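Local coordinates for protein single domain haemoglobin (Campylobacter jejuni, PDB 2WY4) that binds heme and, as a single-domain globin, probably binds oxygen and may take part in nitric oxide detoxification, at residues A81-H84 / V85-V89. Residues are numbered along the deposited sequence; the frame is centred on the assembly and turned at random.
Sequences AITH and VNLGV. With HEM (protoporphyrin IX containing Fe), chain B.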
loop_
_atom_site.group_PDB
_atom_site.type_symbol
_atom_site.label_atom_id
_atom_site.label_comp_id
_atom_site.label_asym_id
_atom_site.label_seq_id
_atom_site.Cartn_x
_atom_site.Cartn_y
_atom_site.Cartn_z
ATOM N N ALA A 81 -5.937 4.214 -9.767
ATOM C CA ALA A 81 -7.066 3.341 -10.078
ATOM C C ALA A 81 -7.095 2.922 -11.542
ATOM O O ALA A 81 -7.598 1.835 -11.861
ATOM C CB ALA A 81 -8.300 4.050 -9.750
ATOM N N ILE A 82 -6.615 3.776 -12.450
ATOM C CA ILE A 82 -6.643 3.429 -13.850
ATOM C C ILE A 82 -5.733 2.238 -14.102
ATOM O O ILE A 82 -6.074 1.293 -14.824
ATOM C CB ILE A 82 -6.183 4.612 -14.688
ATOM C CG1 ILE A 82 -7.184 5.766 -14.573
ATOM C CG2 ILE A 82 -5.989 4.219 -16.152
ATOM C CD1 ILE A 82 -6.593 7.076 -15.093
ATOM N N THR A 83 -4.570 2.254 -13.479
ATOM C CA THR A 83 -3.646 1.137 -13.639
ATOM C C THR A 83 -4.237 -0.136 -13.063
ATOM O O THR A 83 -4.267 -1.188 -13.706
ATOM C CB THR A 83 -2.347 1.456 -12.904
ATOM O OG1 THR A 83 -1.698 2.526 -13.591
ATOM C CG2 THR A 83 -1.390 0.271 -12.910
ATOM N N HIS A 84 -4.752 -0.022 -11.855
ATOM C CA HIS A 84 -5.321 -1.177 -11.175
ATOM C C HIS A 84 -6.487 -1.796 -11.954
ATOM O O HIS A 84 -6.519 -3.008 -12.158
ATOM C CB HIS A 84 -5.794 -0.741 -9.802
ATOM C CG HIS A 84 -4.701 -0.598 -8.784
ATOM N ND1 HIS A 84 -4.924 -0.068 -7.527
ATOM C CD2 HIS A 84 -3.389 -0.927 -8.825
ATOM C CE1 HIS A 84 -3.799 -0.113 -6.829
ATOM N NE2 HIS A 84 -2.848 -0.610 -7.605
ATOM N N VAL A 85 -7.453 -0.971 -12.356
ATOM C CA VAL A 85 -8.586 -1.510 -13.108
ATOM C C VAL A 85 -8.123 -2.117 -14.437
ATOM O O VAL A 85 -8.547 -3.224 -14.801
ATOM C CB VAL A 85 -9.680 -0.456 -13.274
ATOM C CG1 VAL A 85 -10.721 -0.918 -14.283
ATOM C CG2 VAL A 85 -10.319 -0.187 -11.889
ATOM N N ASN A 86 -7.244 -1.422 -15.166
ATOM C CA ASN A 86 -6.748 -1.978 -16.412
ATOM C C ASN A 86 -6.041 -3.337 -16.256
ATOM O O ASN A 86 -6.059 -4.177 -17.169
ATOM C CB ASN A 86 -5.819 -0.976 -17.057
ATOM C CG ASN A 86 -6.566 0.017 -17.867
ATOM O OD1 ASN A 86 -7.616 -0.300 -18.399
ATOM N ND2 ASN A 86 -6.019 1.211 -17.994
ATOM N N LEU A 87 -5.419 -3.568 -15.106
ATOM C CA LEU A 87 -4.712 -4.828 -14.881
ATOM C C LEU A 87 -5.529 -5.892 -14.147
ATOM O O LEU A 87 -5.034 -6.976 -13.874
ATOM C CB LEU A 87 -3.412 -4.551 -14.128
ATOM C CG LEU A 87 -2.353 -3.909 -15.043
ATOM C CD1 LEU A 87 -1.141 -3.452 -14.273
ATOM C CD2 LEU A 87 -1.948 -4.878 -16.181
ATOM N N GLY A 88 -6.787 -5.589 -13.876
ATOM C CA GLY A 88 -7.691 -6.545 -13.245
ATOM C C GLY A 88 -7.510 -6.724 -11.765
ATOM O O GLY A 88 -7.794 -7.806 -11.243
ATOM N N VAL A 89 -7.058 -5.673 -11.083
ATOM C CA VAL A 89 -7.006 -5.680 -9.637
ATOM C C VAL A 89 -8.443 -5.694 -9.127
ATOM O O VAL A 89 -9.252 -4.820 -9.448
ATOM C CB VAL A 89 -6.293 -4.437 -9.120
ATOM C CG1 VAL A 89 -6.404 -4.364 -7.620
ATOM C CG2 VAL A 89 -4.840 -4.423 -9.589
HETATM C CHA HEM B . 0.570 -0.230 -9.571
HETATM C CHB HEM B . -0.327 1.619 -5.223
HETATM C CHC HEM B . -2.931 -2.289 -4.140
HETATM C CHD HEM B . -1.471 -4.399 -8.261
HETATM C C1A HEM B . 0.492 0.637 -8.548
HETATM C C2A HEM B . 1.056 1.952 -8.489
HETATM C C3A HEM B . 0.830 2.481 -7.272
HETATM C C4A HEM B . 0.106 1.466 -6.531
HETATM C CMA HEM B . 1.241 3.878 -6.783
HETATM C CAA HEM B . 1.792 2.638 -9.666
HETATM C CBA HEM B . 0.857 2.878 -10.854
HETATM C CGA HEM B . 0.194 4.213 -10.955
HETATM O O1A HEM B . 0.623 5.177 -10.267
HETATM O O2A HEM B . -0.761 4.322 -11.804
HETATM C C1B HEM B . -1.084 0.703 -4.543
HETATM C C2B HEM B . -1.596 0.877 -3.231
HETATM C C3B HEM B . -2.326 -0.210 -2.932
HETATM C C4B HEM B . -2.290 -1.093 -4.045
HETATM C CMB HEM B . -1.280 2.058 -2.322
HETATM C CAB HEM B . -3.062 -0.572 -1.634
HETATM C CBB HEM B . -3.800 0.307 -0.981
HETATM C C1C HEM B . -2.828 -3.201 -5.163
HETATM C C2C HEM B . -3.455 -4.469 -5.294
HETATM C C3C HEM B . -3.023 -5.021 -6.408
HETATM C C4C HEM B . -2.067 -4.148 -7.038
HETATM C CMC HEM B . -4.507 -5.024 -4.319
HETATM C CAC HEM B . -3.435 -6.383 -6.944
HETATM C CBC HEM B . -2.498 -7.322 -7.125
HETATM C C1D HEM B . -0.792 -3.434 -8.977
HETATM C C2D HEM B . -0.223 -3.693 -10.244
HETATM C C3D HEM B . 0.413 -2.426 -10.693
HETATM C C4D HEM B . 0.148 -1.509 -9.634
HETATM C CMD HEM B . -0.275 -5.002 -11.001
HETATM C CAD HEM B . 1.195 -2.156 -11.966
HETATM C CBD HEM B . 2.679 -2.097 -11.615
HETATM C CGD HEM B . 3.592 -2.152 -12.803
HETATM O O1D HEM B . 4.562 -2.916 -12.736
HETATM O O2D HEM B . 3.329 -1.397 -13.777
HETATM N NA HEM B . -0.086 0.338 -7.332
HETATM N NB HEM B . -1.531 -0.499 -5.030
HETATM N NC HEM B . -1.982 -3.022 -6.248
HETATM N ND HEM B . -0.554 -2.128 -8.615
HETATM FE FE HEM B . -1.047 -1.315 -6.817
#
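His84 O accepts the amide of Val89 at 2.9 Å from its N, with an N-H...O angle of 162°. Upstream, i to i+4 bonds run from Val85 N to Ala81 O (2.9 Å, nearly straight at 171°), from Asn86 N to Ile82 O and, more bent, from Leu87 N to Thr83 O. Leu87 N is shared: Thr83 O is its better partner, His84 O a weak one. Gly88, at positive phi, leaves the helix, and its N bonds Val85 O at 3.1 Å. Two bonds back into the last turn define a Schellman motif that turns the chain so that Val89 CB packs on His84 CB at 3.8 Å. The imidazole, with CG anti to the carbonyl carbon (chi1 -78°), projects to the heme, where NE2 binds the iron at 2.1 Å. Its other nitrogen, ND1, is hydrogen-bonded to Glu134 OE2 on helix 113-139, so that iron and carboxylate together hold the ring's rotation. Thr83 OG1 donates to heme propionate O2A at 2.7 Å, while Leu87 CD1 and Val89 CG2 touch heme CAD and CAC. Helix 74-86 corresponds to the F helix of the globin fold, and its C-terminal turn presents the proximal histidine to the heme iron.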